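PDB 4PE3: TRAP dicarboxylate transporter-DctP subunit from Rhodobacter sphaeroides, which probably captures a small organic acid or related solute in the periplasm and delivers it to the membrane subunits of a TRAP transporter. Local coordinates for residues Asp90-Asp95 / Glu244-Lys249; Gln145-Ser150 / Lys262-Gln267; Glu155-Lys160 / Gly236-Pro241; Leu163-Asp168 / Asp302-Lys307; Glu199-Leu204 / Thr223-Ile228. All coordinates share one frame; numbering follows the deposited sequence.

Contact 1 of 5, residues Asp90-Asp95 / Glu244-Lys249; sequences DGHITD and EVSMNK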
# COMPACT_ATOMS: atom_id res chain seq x y z
N ASP A 90 10.83 18.04 -8.76
CA ASP A 90 9.48 18.49 -9.12
C ASP A 90 8.36 17.58 -8.63
O ASP A 90 7.21 18.02 -8.56
CB ASP A 90 9.38 18.65 -10.63
CG ASP A 90 10.37 19.66 -11.16
OD1 ASP A 90 10.37 20.81 -10.69
OD2 ASP A 90 11.18 19.28 -12.03
N GLY A 91 8.66 16.33 -8.30
CA GLY A 91 7.65 15.45 -7.77
C GLY A 91 8.28 14.23 -7.15
O GLY A 91 9.51 14.09 -7.10
N HIS A 92 7.42 13.34 -6.65
CA HIS A 92 7.86 12.04 -6.14
C HIS A 92 6.85 10.95 -6.40
O HIS A 92 5.66 11.22 -6.66
CB HIS A 92 8.26 12.10 -4.65
CG HIS A 92 7.16 12.47 -3.70
ND1 HIS A 92 7.43 12.93 -2.43
CD2 HIS A 92 5.80 12.37 -3.78
CE1 HIS A 92 6.30 13.14 -1.78
NE2 HIS A 92 5.30 12.82 -2.58
N ILE A 93 7.35 9.72 -6.36
CA ILE A 93 6.51 8.53 -6.36
C ILE A 93 7.00 7.80 -5.13
O ILE A 93 8.09 7.22 -5.14
CB ILE A 93 6.69 7.68 -7.63
CG1 ILE A 93 6.42 8.49 -8.89
CG2 ILE A 93 5.77 6.47 -7.54
CD1 ILE A 93 6.58 7.73 -10.19
N THR A 94 6.23 7.84 -4.04
CA THR A 94 6.78 7.42 -2.76
C THR A 94 5.74 6.87 -1.78
O THR A 94 4.55 7.00 -1.99
CB THR A 94 7.57 8.58 -2.10
OG1 THR A 94 8.39 8.05 -1.06
CG2 THR A 94 6.61 9.63 -1.53
N ASP A 95 6.25 6.25 -0.74
CA ASP A 95 5.44 5.59 0.28
C ASP A 95 4.96 6.65 1.22
O ASP A 95 5.74 7.23 1.98
CB ASP A 95 6.35 4.60 1.02
CG ASP A 95 5.63 3.70 1.98
OD1 ASP A 95 4.68 4.14 2.66
OD2 ASP A 95 6.05 2.52 2.07
N GLU A 244 2.03 7.33 -3.38
CA GLU A 244 1.50 8.54 -3.99
C GLU A 244 2.37 9.00 -5.15
O GLU A 244 3.61 8.85 -5.10
CB GLU A 244 1.41 9.68 -2.97
CG GLU A 244 2.75 10.15 -2.41
CD GLU A 244 2.60 11.28 -1.41
OE1 GLU A 244 2.50 11.00 -0.20
OE2 GLU A 244 2.57 12.47 -1.83
N VAL A 245 1.72 9.54 -6.18
CA VAL A 245 2.38 10.28 -7.26
C VAL A 245 1.91 11.71 -7.08
O VAL A 245 0.72 12.00 -7.20
CB VAL A 245 1.98 9.76 -8.65
CG1 VAL A 245 2.64 10.54 -9.75
CG2 VAL A 245 2.32 8.28 -8.79
N SER A 246 2.85 12.58 -6.73
CA SER A 246 2.55 13.96 -6.37
C SER A 246 3.63 14.89 -6.91
O SER A 246 4.77 14.44 -7.13
CB SER A 246 2.50 14.11 -4.86
OG SER A 246 1.57 13.20 -4.30
N MSE A 247 3.32 16.17 -7.09
CA MSE A 247 4.30 17.09 -7.66
C MSE A 247 4.11 18.48 -7.09
O MSE A 247 3.14 18.77 -6.36
CB MSE A 247 4.20 17.11 -9.18
CG MSE A 247 3.05 17.89 -9.78
SE MSE A 247 3.26 18.09 -11.72
CE MSE A 247 4.73 19.34 -11.65
N ASN A 248 5.04 19.35 -7.43
CA ASN A 248 5.01 20.72 -6.99
C ASN A 248 3.70 21.36 -7.39
O ASN A 248 3.32 21.34 -8.54
CB ASN A 248 6.17 21.47 -7.65
CG ASN A 248 6.19 22.94 -7.25
OD1 ASN A 248 5.41 23.76 -7.74
ND2 ASN A 248 7.06 23.25 -6.32
N LYS A 249 2.98 21.93 -6.43
CA LYS A 249 1.64 22.40 -6.71
C LYS A 249 1.61 23.67 -7.57
O LYS A 249 0.77 23.81 -8.45
CB LYS A 249 0.88 22.65 -5.43
CG LYS A 249 -0.57 23.08 -5.68
CD LYS A 249 -1.37 23.05 -4.44
CE LYS A 249 -2.70 23.64 -4.70
NZ LYS A 249 -3.41 22.99 -5.82
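His-92 and Ser-246 form an antiparallel hydrogen-bonded pair, His-92 N 2.9 Å from Ser-246 O. Thr-94 and Glu-244 pair likewise, and Asn-248 N donates to Asp-90 O. Gly-91 comes so close to Met-247, a selenomethionine (CA to CA 3.7 Å), that a CB there would clash with Ser-246 O. Apolar contact belongs to the face of Ile-93 and Val-245, whose CG2 methyls lie 4.1 Å apart. The face of His-92, Thr-94, Glu-244 and Ser-246 carries the side-chain hydrogen bonds. Glu-244 turns CG between its N and carbonyl carbon (chi1 64°), carrying OE2 to 2.9 Å from His-92 NE2 and close to the imidazole plane; NE2 comes from above the carboxylate, whose plane stands at 89°. Ser-246 OG donates to OE2 from the opposite face, while His-92 ND1 bonds to Thr-80, and Thr-96 OG1 to Glu-244 OE1. With a leucine in place of Glu-244, His-92 NE2 and Ser-246 OG would probably lose their shared acceptor. These partners are consistent with an ionised carboxylate tying two strands together.

Contact 2 of 5, residues Gln145-Ser150 / Lys262-Gln267; sequences QFIGVS and KITEAQ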
# COMPACT_ATOMS: atom_id res chain seq x y z
N GLN A 145 0.78 18.85 -4.96
CA GLN A 145 -0.49 18.41 -5.50
C GLN A 145 -0.42 16.89 -5.62
O GLN A 145 0.53 16.35 -6.18
CB GLN A 145 -0.72 19.00 -6.88
CG GLN A 145 -2.05 18.60 -7.44
CD GLN A 145 -3.21 19.24 -6.70
OE1 GLN A 145 -3.02 20.18 -5.90
NE2 GLN A 145 -4.42 18.75 -6.95
N PHE A 146 -1.42 16.19 -5.08
CA PHE A 146 -1.56 14.72 -5.22
C PHE A 146 -2.17 14.45 -6.59
O PHE A 146 -3.24 14.94 -6.90
CB PHE A 146 -2.45 14.17 -4.11
CG PHE A 146 -2.77 12.71 -4.24
CD1 PHE A 146 -1.81 11.76 -3.96
CD2 PHE A 146 -4.02 12.28 -4.64
CE1 PHE A 146 -2.10 10.41 -4.07
CE2 PHE A 146 -4.31 10.93 -4.74
CZ PHE A 146 -3.35 10.01 -4.47
N ILE A 147 -1.44 13.74 -7.44
CA ILE A 147 -1.92 13.40 -8.78
C ILE A 147 -2.74 12.11 -8.76
O ILE A 147 -3.87 12.09 -9.24
CB ILE A 147 -0.76 13.26 -9.78
CG1 ILE A 147 -0.02 14.59 -9.88
CG2 ILE A 147 -1.27 12.83 -11.16
CD1 ILE A 147 1.36 14.47 -10.50
N GLY A 148 -2.18 11.03 -8.21
CA GLY A 148 -2.91 9.79 -8.11
C GLY A 148 -2.15 8.74 -7.33
O GLY A 148 -1.02 8.92 -6.91
N VAL A 149 -2.83 7.60 -7.15
CA VAL A 149 -2.37 6.57 -6.25
C VAL A 149 -1.86 5.36 -7.02
O VAL A 149 -2.29 5.08 -8.16
CB VAL A 149 -3.51 6.17 -5.25
CG1 VAL A 149 -4.57 5.32 -5.94
CG2 VAL A 149 -2.94 5.47 -4.07
N SER A 150 -0.94 4.63 -6.40
CA SER A 150 -0.52 3.33 -6.89
C SER A 150 -0.23 2.48 -5.68
O SER A 150 -0.44 2.90 -4.56
CB SER A 150 0.71 3.50 -7.76
OG SER A 150 1.72 4.23 -7.08
N LYS A 262 -3.93 14.91 -19.10
CA LYS A 262 -3.05 13.91 -19.69
C LYS A 262 -2.11 13.30 -18.66
O LYS A 262 -1.86 12.09 -18.68
CB LYS A 262 -2.26 14.51 -20.85
CG LYS A 262 -3.13 14.92 -22.02
CD LYS A 262 -2.31 15.14 -23.26
CE LYS A 262 -3.11 15.87 -24.33
NZ LYS A 262 -2.25 16.83 -25.08
N ILE A 263 -1.58 14.13 -17.77
CA ILE A 263 -0.72 13.62 -16.69
C ILE A 263 -1.51 12.72 -15.74
O ILE A 263 -1.03 11.66 -15.32
CB ILE A 263 -0.05 14.77 -15.91
CG1 ILE A 263 0.92 15.52 -16.83
CG2 ILE A 263 0.68 14.25 -14.66
CD1 ILE A 263 1.41 16.83 -16.25
N THR A 264 -2.73 13.11 -15.39
CA THR A 264 -3.57 12.26 -14.55
C THR A 264 -3.84 10.95 -15.28
O THR A 264 -3.82 9.87 -14.68
CB THR A 264 -4.87 13.00 -14.20
OG1 THR A 264 -4.56 14.14 -13.39
CG2 THR A 264 -5.81 12.11 -13.46
N GLU A 265 -4.06 11.03 -16.58
CA GLU A 265 -4.32 9.84 -17.38
C GLU A 265 -3.10 8.92 -17.39
O GLU A 265 -3.22 7.71 -17.21
CB GLU A 265 -4.69 10.25 -18.81
CG GLU A 265 -5.17 9.11 -19.69
CD GLU A 265 -5.57 9.56 -21.09
OE1 GLU A 265 -5.81 8.68 -21.94
OE2 GLU A 265 -5.65 10.79 -21.34
N ALA A 266 -1.92 9.50 -17.60
CA ALA A 266 -0.67 8.74 -17.58
C ALA A 266 -0.50 8.02 -16.25
O ALA A 266 -0.08 6.86 -16.20
CB ALA A 266 0.53 9.66 -17.85
N GLN A 267 -0.80 8.72 -15.17
CA GLN A 267 -0.69 8.15 -13.83
C GLN A 267 -1.62 6.96 -13.68
O GLN A 267 -1.24 5.95 -13.09
CB GLN A 267 -0.98 9.23 -12.77
CG GLN A 267 -0.53 8.83 -11.36
CD GLN A 267 -1.46 7.82 -10.71
OE1 GLN A 267 -2.66 7.83 -10.92
NE2 GLN A 267 -0.88 6.93 -9.92
O HOH W 1 -5.14 14.01 -10.69
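Gln-267 reaches from helix 257-291 onto strand 144-150, and its side chain passes from Ile-147 over Gly-148 to Val-149. Its CB rests 4.0 Å from CG2 of Ile-147. CG lies 4.1 Å from Gly-148 CA and as far from the same methyl; the bend at chi2 (-76°) then turns the amide along the strand, with CD against Gly-148 CA. OE1 lies 3.4 Å from Gly-148 CA, a place that a CB on this residue would invade. At the tip, NE2 donates to Val-149 O at 2.9 Å in a nearly straight bond. The acceptor lies in the plane of the amide, yet the donor stands 72° out of the carbonyl plane, so the amide sits over the peptide rather than beyond its oxygen. Gln-271 gives that oxygen a second hydrogen bond. Nearer the start of the strand, a water donates to Ile-147 O (2.7 Å) and also bonds to Thr-264 OG1, while Ile-147 CD1 packs on Ile-263 CG2. Ile-147 and Gly-148 both face Val-245, a classic beta bulge in one of the two outermost strands of the five-stranded sheet. Helix 257-291 runs alongside at 23° to the strand, their short axes 7.9 Å apart; Phe-52 of helix 44-59 lies against Gln-267, and Trp-252 of helix 249-253 packs against Ile-147, Ile-263 and Thr-264.

Contact 3 of 5, residues Glu155-Lys160 / Gly236-Pro241; sequences EAFVSK and GFHSLP. With ZN (zinc ion), chain F.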
# COMPACT_ATOMS: atom_id res chain seq x y z
N GLU A 155 -0.50 -7.43 0.24
CA GLU A 155 0.33 -8.54 0.72
C GLU A 155 -0.51 -9.78 0.92
O GLU A 155 -1.71 -9.67 1.19
CB GLU A 155 1.02 -8.15 2.03
CG GLU A 155 2.01 -6.96 1.90
CD GLU A 155 2.96 -6.87 3.07
OE1 GLU A 155 2.81 -7.62 4.03
OE2 GLU A 155 3.87 -6.01 3.05
N ALA A 156 0.11 -10.95 0.77
CA ALA A 156 -0.52 -12.20 1.18
C ALA A 156 -0.01 -12.57 2.56
O ALA A 156 1.06 -12.15 2.96
CB ALA A 156 -0.18 -13.29 0.19
N PHE A 157 -0.79 -13.36 3.30
CA PHE A 157 -0.39 -13.75 4.65
C PHE A 157 0.32 -15.09 4.58
O PHE A 157 -0.08 -15.98 3.83
CB PHE A 157 -1.66 -13.88 5.52
CG PHE A 157 -1.41 -13.81 7.01
CD1 PHE A 157 -0.75 -12.74 7.57
CD2 PHE A 157 -1.88 -14.80 7.85
CE1 PHE A 157 -0.53 -12.66 8.94
CE2 PHE A 157 -1.67 -14.73 9.23
CZ PHE A 157 -1.00 -13.64 9.77
N VAL A 158 1.32 -15.24 5.45
CA VAL A 158 2.07 -16.48 5.61
C VAL A 158 1.57 -17.15 6.90
O VAL A 158 1.53 -16.50 7.95
CB VAL A 158 3.57 -16.18 5.73
CG1 VAL A 158 4.35 -17.46 6.13
CG2 VAL A 158 4.10 -15.58 4.44
N SER A 159 1.18 -18.41 6.83
CA SER A 159 0.75 -19.11 8.04
C SER A 159 1.02 -20.61 7.95
O SER A 159 0.75 -21.22 6.93
CB SER A 159 -0.75 -18.87 8.33
OG SER A 159 -1.10 -19.52 9.54
N LYS A 160 1.51 -21.18 9.05
CA LYS A 160 1.70 -22.61 9.20
C LYS A 160 0.42 -23.32 9.62
O LYS A 160 0.30 -24.53 9.44
CB LYS A 160 2.72 -22.94 10.29
CG LYS A 160 4.13 -22.56 10.00
CD LYS A 160 5.04 -22.75 11.21
CE LYS A 160 5.28 -24.22 11.54
NZ LYS A 160 6.48 -24.36 12.42
N GLY A 236 -4.54 -11.49 0.61
CA GLY A 236 -4.35 -11.11 2.00
C GLY A 236 -5.45 -10.21 2.53
O GLY A 236 -6.34 -9.77 1.80
N PHE A 237 -5.35 -9.90 3.82
CA PHE A 237 -6.43 -9.21 4.51
C PHE A 237 -5.95 -8.05 5.37
O PHE A 237 -6.74 -7.51 6.15
CB PHE A 237 -7.24 -10.19 5.38
CG PHE A 237 -6.41 -10.95 6.36
CD1 PHE A 237 -6.06 -10.39 7.57
CD2 PHE A 237 -5.93 -12.22 6.06
CE1 PHE A 237 -5.28 -11.06 8.47
CE2 PHE A 237 -5.12 -12.89 6.94
CZ PHE A 237 -4.78 -12.31 8.14
N HIS A 238 -4.69 -7.63 5.25
CA HIS A 238 -4.22 -6.66 6.21
C HIS A 238 -3.28 -5.55 5.77
O HIS A 238 -3.26 -4.51 6.43
CB HIS A 238 -3.65 -7.34 7.45
CG HIS A 238 -2.19 -7.63 7.35
ND1 HIS A 238 -1.69 -8.70 6.64
CD2 HIS A 238 -1.13 -6.95 7.83
CE1 HIS A 238 -0.37 -8.67 6.70
NE2 HIS A 238 -0.00 -7.63 7.42
N SER A 239 -2.51 -5.70 4.70
CA SER A 239 -1.50 -4.70 4.35
C SER A 239 -1.51 -4.39 2.86
O SER A 239 -1.25 -5.26 2.03
CB SER A 239 -0.12 -5.17 4.76
OG SER A 239 0.80 -4.13 4.41
N LEU A 240 -1.80 -3.14 2.51
CA LEU A 240 -1.88 -2.71 1.13
C LEU A 240 -1.34 -1.27 1.09
O LEU A 240 -2.12 -0.32 1.22
CB LEU A 240 -3.32 -2.80 0.62
CG LEU A 240 -3.53 -2.83 -0.89
CD1 LEU A 240 -4.97 -3.28 -1.24
CD2 LEU A 240 -3.24 -1.49 -1.49
N PRO A 241 -0.02 -1.10 0.96
CA PRO A 241 0.55 0.24 1.08
C PRO A 241 0.18 1.19 -0.07
O PRO A 241 0.11 0.81 -1.23
CB PRO A 241 2.06 -0.01 1.08
CG PRO A 241 2.22 -1.45 1.44
CD PRO A 241 1.00 -2.15 0.94
ZN ZN F . 4.42 -6.73 4.99
O HOH W 2 -2.31 -8.34 3.55
O HOH W 3 3.20 -5.15 5.65
O HOH W 4 6.24 -5.93 5.01
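Glu-155 binds a zinc ion, and Ser-239 reaches the same metal through a water. The glutamate chelates the metal with both oxygens, OE1 and OE2 each 2.1 Å from the zinc; the water is hydrogen-bonded to Ser-239 OG at 2.9 Å. Asp-213 OD1 and Tyr-214 O belong to the same site. Behind this first shell the backbones are locked together: Glu-155 N donates almost straight (175°) to Ser-239 O at 2.9 Å, and another water donates to Glu-155 O while accepting from Ser-239 N. Gly-236 fits beside Glu-155 O, its CA only 3.1 Å away. His-238 NE2 bonds to Asp-213 OD2, bracing a zinc ligand from the second shell, and Asn-111 ND2 hydrogen-bonds to Ser-239 OG, which holds the metal-bound water. Farther out, Phe-157 holds CG anti to its N (chi1 -160°) and presents a face to the edge of Phe-237, centroids 5.0 Å apart; the His-238 ring stands close by. A serine in place of Phe-157 would probably open a gap beneath Phe-237 and leave the His-238 imidazole less confined. Two acidic side chains, a carbonyl and waters make an oxygen-rich zinc site, with an aromatic cluster backing the histidine that supports Asp-213.

Contact 4 of 5, residues Leu163-Asp168 / Asp302-Lys307; sequences LDTVED and DEERAK. With ZN (zinc ion), chain N.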
# COMPACT_ATOMS: atom_id res chain seq x y z
N LEU A 163 -6.01 -20.94 8.82
CA LEU A 163 -6.81 -19.79 9.19
C LEU A 163 -7.89 -19.56 8.15
O LEU A 163 -7.61 -19.20 7.01
CB LEU A 163 -5.93 -18.55 9.25
CG LEU A 163 -4.66 -18.65 10.10
CD1 LEU A 163 -3.83 -17.42 9.85
CD2 LEU A 163 -4.94 -18.81 11.60
N ASP A 164 -9.14 -19.78 8.55
CA ASP A 164 -10.28 -19.45 7.70
C ASP A 164 -11.17 -18.38 8.31
O ASP A 164 -12.02 -17.83 7.61
CB ASP A 164 -11.11 -20.70 7.41
CG ASP A 164 -10.35 -21.66 6.52
OD1 ASP A 164 -10.07 -21.32 5.35
OD2 ASP A 164 -9.95 -22.74 7.00
N THR A 165 -10.99 -18.09 9.60
CA THR A 165 -11.81 -17.08 10.27
C THR A 165 -10.92 -16.18 11.12
O THR A 165 -9.79 -16.55 11.47
CB THR A 165 -12.85 -17.70 11.20
OG1 THR A 165 -12.17 -18.30 12.30
CG2 THR A 165 -13.71 -18.74 10.45
N VAL A 166 -11.44 -15.02 11.50
CA VAL A 166 -10.71 -14.15 12.38
C VAL A 166 -10.43 -14.83 13.71
O VAL A 166 -9.39 -14.60 14.33
CB VAL A 166 -11.45 -12.83 12.60
CG1 VAL A 166 -10.72 -11.98 13.59
CG2 VAL A 166 -11.63 -12.11 11.28
N GLU A 167 -11.38 -15.65 14.16
CA GLU A 167 -11.23 -16.39 15.41
C GLU A 167 -9.99 -17.29 15.40
O GLU A 167 -9.38 -17.53 16.45
CB GLU A 167 -12.48 -17.24 15.66
CG GLU A 167 -13.75 -16.45 16.11
CD GLU A 167 -14.48 -15.72 14.98
OE1 GLU A 167 -14.19 -15.91 13.79
OE2 GLU A 167 -15.40 -14.94 15.31
N ASP A 168 -9.62 -17.79 14.22
CA ASP A 168 -8.44 -18.63 14.11
C ASP A 168 -7.14 -17.89 14.47
O ASP A 168 -6.13 -18.53 14.72
CB ASP A 168 -8.34 -19.24 12.71
CG ASP A 168 -9.43 -20.27 12.43
OD1 ASP A 168 -9.94 -20.95 13.37
OD2 ASP A 168 -9.79 -20.45 11.25
N ASP A 302 -16.02 -12.95 2.38
CA ASP A 302 -16.37 -11.55 2.59
C ASP A 302 -16.75 -11.26 4.04
O ASP A 302 -16.40 -10.20 4.58
CB ASP A 302 -17.52 -11.14 1.67
CG ASP A 302 -17.11 -11.08 0.22
OD1 ASP A 302 -15.90 -11.18 -0.08
OD2 ASP A 302 -18.01 -10.91 -0.64
N GLU A 303 -17.53 -12.15 4.64
CA GLU A 303 -17.94 -11.99 6.03
C GLU A 303 -16.77 -11.98 7.00
O GLU A 303 -16.73 -11.20 7.94
CB GLU A 303 -18.96 -13.08 6.45
CG GLU A 303 -18.72 -14.49 5.88
CD GLU A 303 -18.29 -15.54 6.92
OE1 GLU A 303 -18.27 -15.23 8.14
OE2 GLU A 303 -17.98 -16.69 6.54
N GLU A 304 -15.79 -12.85 6.77
CA GLU A 304 -14.64 -12.88 7.67
C GLU A 304 -13.79 -11.62 7.46
O GLU A 304 -13.26 -11.06 8.41
CB GLU A 304 -13.83 -14.17 7.48
CG GLU A 304 -14.58 -15.42 7.93
CD GLU A 304 -14.94 -15.35 9.38
OE1 GLU A 304 -14.20 -14.74 10.18
OE2 GLU A 304 -16.00 -15.93 9.71
N ARG A 305 -13.68 -11.16 6.23
CA ARG A 305 -12.95 -9.94 5.96
C ARG A 305 -13.64 -8.74 6.61
O ARG A 305 -12.99 -7.85 7.16
CB ARG A 305 -12.80 -9.76 4.46
CG ARG A 305 -11.87 -10.82 3.84
CD ARG A 305 -11.79 -10.70 2.36
NE ARG A 305 -11.01 -11.79 1.78
CZ ARG A 305 -9.69 -11.81 1.63
NH1 ARG A 305 -8.98 -10.76 1.99
NH2 ARG A 305 -9.12 -12.87 1.08
N ALA A 306 -14.97 -8.71 6.56
CA ALA A 306 -15.73 -7.64 7.24
C ALA A 306 -15.52 -7.71 8.75
O ALA A 306 -15.40 -6.69 9.41
CB ALA A 306 -17.22 -7.73 6.90
N LYS A 307 -15.45 -8.92 9.30
CA LYS A 307 -15.16 -9.07 10.72
C LYS A 307 -13.75 -8.53 11.03
O LYS A 307 -13.55 -7.85 12.04
CB LYS A 307 -15.31 -10.54 11.14
CG LYS A 307 -16.77 -10.93 11.36
CD LYS A 307 -16.98 -12.44 11.34
CE LYS A 307 -16.09 -13.14 12.32
NZ LYS A 307 -16.35 -14.62 12.30
ZN ZN N . -11.10 -22.37 11.41
O HOH W 5 -9.42 -23.52 9.86
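Val-166 N donates to Glu-304 OE1 at 3.1 Å, approaching from above the carboxylate plane, and here the loop is pressed closely to the first turn of helix 302-320. Thr-165 lies alongside the glutamate with CB 3.4 Å from OE1. Val-166 reaches CG2 to the CB of Lys-307 (4.0 Å) and packs on Trp-300, Phe-308 and Ile-311. The loop keeps its shape through an ST motif, in which Thr-165 OG1 accepts from Asp-168 N at 3.2 Å, while Asp-168 OD2 takes the N-H groups of Asp-164 and Thr-165 and also binds a zinc ion. Toward solvent the contact thins to charges. The bend of Lys-307 at chi3 (54°) sets NZ between two acids: it meets the syn side of Glu-167 OE1 at 2.9 Å, with a weak second bond to OE2, and forms a salt bridge to Glu-304 OE2. Its charge, with that of a second zinc, probably offsets the closeness of Glu-167 OE1 and Glu-304 OE1 (3.8 Å). Glu-304 OE2 binds this zinc together with Glu-303.

Contact 5 of 5, residues Glu199-Leu204 / Thr223-Ile228; sequences EVYTSL and TGMNDI. With ZN (zinc ion), chain I; IMD (imidazole), chain B.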
# COMPACT_ATOMS: atom_id res chain seq x y z
N GLU A 199 14.84 -12.72 9.06
CA GLU A 199 14.76 -13.74 10.10
C GLU A 199 13.41 -14.44 10.12
O GLU A 199 13.18 -15.34 10.93
CB GLU A 199 15.08 -13.13 11.47
CG GLU A 199 16.49 -12.54 11.54
CD GLU A 199 16.83 -11.93 12.89
OE1 GLU A 199 16.45 -12.54 13.89
OE2 GLU A 199 17.47 -10.85 12.91
N VAL A 200 12.52 -14.08 9.22
CA VAL A 200 11.18 -14.67 9.24
C VAL A 200 11.20 -16.16 8.92
O VAL A 200 10.58 -16.96 9.61
CB VAL A 200 10.25 -13.92 8.29
CG1 VAL A 200 8.93 -14.65 8.11
CG2 VAL A 200 10.02 -12.50 8.82
N TYR A 201 11.93 -16.55 7.87
CA TYR A 201 11.95 -17.93 7.42
C TYR A 201 12.43 -18.85 8.54
O TYR A 201 11.78 -19.85 8.88
CB TYR A 201 12.83 -18.06 6.18
CG TYR A 201 12.89 -19.44 5.57
CD1 TYR A 201 13.74 -20.41 6.07
CD2 TYR A 201 12.11 -19.76 4.48
CE1 TYR A 201 13.78 -21.67 5.53
CE2 TYR A 201 12.15 -21.03 3.92
CZ TYR A 201 13.00 -21.97 4.45
OH TYR A 201 13.06 -23.24 3.89
N THR A 202 13.59 -18.55 9.11
CA THR A 202 14.13 -19.41 10.14
C THR A 202 13.26 -19.42 11.38
O THR A 202 13.09 -20.46 12.02
CB THR A 202 15.60 -19.06 10.49
OG1 THR A 202 15.70 -17.70 10.91
CG2 THR A 202 16.49 -19.27 9.30
N SER A 203 12.66 -18.28 11.70
CA SER A 203 11.80 -18.19 12.87
C SER A 203 10.54 -19.05 12.72
O SER A 203 10.07 -19.63 13.69
CB SER A 203 11.42 -16.74 13.15
OG SER A 203 12.57 -16.01 13.52
N LEU A 204 10.01 -19.12 11.51
CA LEU A 204 8.91 -20.06 11.23
C LEU A 204 9.39 -21.48 11.44
O LEU A 204 8.76 -22.28 12.13
CB LEU A 204 8.42 -19.92 9.80
CG LEU A 204 7.52 -18.74 9.53
CD1 LEU A 204 7.41 -18.44 8.04
CD2 LEU A 204 6.09 -18.98 10.11
N THR A 223 10.29 -17.13 -1.81
CA THR A 223 11.15 -17.15 -0.65
C THR A 223 11.11 -18.52 0.05
O THR A 223 11.98 -18.86 0.85
CB THR A 223 10.82 -15.95 0.27
OG1 THR A 223 11.05 -14.72 -0.45
CG2 THR A 223 11.68 -15.95 1.50
N GLY A 224 10.12 -19.35 -0.31
CA GLY A 224 9.92 -20.63 0.33
C GLY A 224 9.01 -20.59 1.56
O GLY A 224 8.78 -21.62 2.20
N MSE A 225 8.51 -19.40 1.91
CA MSE A 225 7.61 -19.24 3.05
C MSE A 225 6.44 -20.22 3.02
O MSE A 225 6.13 -20.88 4.02
CB MSE A 225 7.02 -17.83 3.07
CG MSE A 225 7.99 -16.71 3.27
SE MSE A 225 9.06 -16.97 4.88
CE MSE A 225 10.13 -15.37 4.75
N ASN A 226 5.77 -20.31 1.88
CA ASN A 226 4.55 -21.09 1.75
C ASN A 226 4.84 -22.58 1.76
O ASN A 226 3.94 -23.39 2.02
CB ASN A 226 3.80 -20.72 0.49
CG ASN A 226 3.33 -19.27 0.50
OD1 ASN A 226 3.06 -18.69 1.55
ND2 ASN A 226 3.23 -18.69 -0.66
N ASP A 227 6.09 -22.96 1.49
CA ASP A 227 6.48 -24.34 1.56
C ASP A 227 6.64 -24.80 3.01
O ASP A 227 6.22 -25.90 3.36
CB ASP A 227 7.79 -24.60 0.82
CG ASP A 227 7.66 -24.49 -0.68
OD1 ASP A 227 6.72 -23.91 -1.22
OD2 ASP A 227 8.57 -25.00 -1.35
N ILE A 228 7.24 -23.96 3.85
CA ILE A 228 7.44 -24.29 5.26
C ILE A 228 6.20 -23.97 6.12
O ILE A 228 6.06 -24.51 7.22
CB ILE A 228 8.71 -23.62 5.83
CG1 ILE A 228 8.60 -22.11 5.83
CG2 ILE A 228 9.95 -24.07 5.04
CD1 ILE A 228 9.74 -21.43 6.58
ZN ZN I . 10.17 -25.93 -0.94
N1 IMD B . 15.97 -9.97 15.95
C2 IMD B . 16.41 -8.77 15.57
N3 IMD B . 15.44 -7.86 15.84
C4 IMD B . 14.39 -8.50 16.42
C5 IMD B . 14.74 -9.85 16.48
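The ring of Tyr-201 takes CD1 of Ile-228 over one face, a CH-pi contact with the methyl 3.6 Å from the ring centroid and 15° off the normal. At its edge, in plane, lies the Gly-224 backbone, and the Thr-223 carbonyl approaches obliquely. With chi1 at 64°, CG1 of Ile-228 is tucked in against its own backbone on both sides, and CD1 comes to lie over the ring while CG2 touches Tyr-201 OH at 3.4 Å. The same CD1 reaches Leu-204 CB at 3.8 Å, so this one methyl touches residues three apart on helix 200-206. Beside it Met-225, a selenomethionine, bends at chi2 and crosses Val-200 at about a right angle, CE to CG1 3.6 Å. Its SE lies against Leu-204 CD1 and makes an oblique Met-aromatic contact with Tyr-201. Two conformers of Met-225 were modelled, and these details hold for one of them. No hydrogen bond crosses between the segments; the join is apolar, and Val-158 of strand 157-159 packs on both Leu-204 and Met-225. Asp-227, which takes no part in the join, binds a zinc ion through OD2 at 1.9 Å. Gly-224, with positive phi, ends helix 217-223 in a Schellman motif and serves as N-cap of helix 225-228, the sharp turn that brings Met-225 and Ile-228 against helix 200-206.

Overall arrangement
Contacts 1 and 2 lie 9 Å apart, centre to centre, and share the five-stranded sheet: strand 243-248 pairs with 91-95 on one side and 144-150 on the other. Contacts 3, 4 and 5 gather across the chain's centre; the centre of contact 3 is 27 Å from that of contact 1, but 13 and 14 Å from those of 4 and 5. Arg-305 bonds to Gly-236 O, and Lys-160 to Leu-204 O. Along the chain contact 5 is nested within contact 3, and contact 3 within contacts 1 and 2. The chain thus passes from one sheet to the other and back, consistent with the two-domain architecture of solute-binding proteins, here open and without solute.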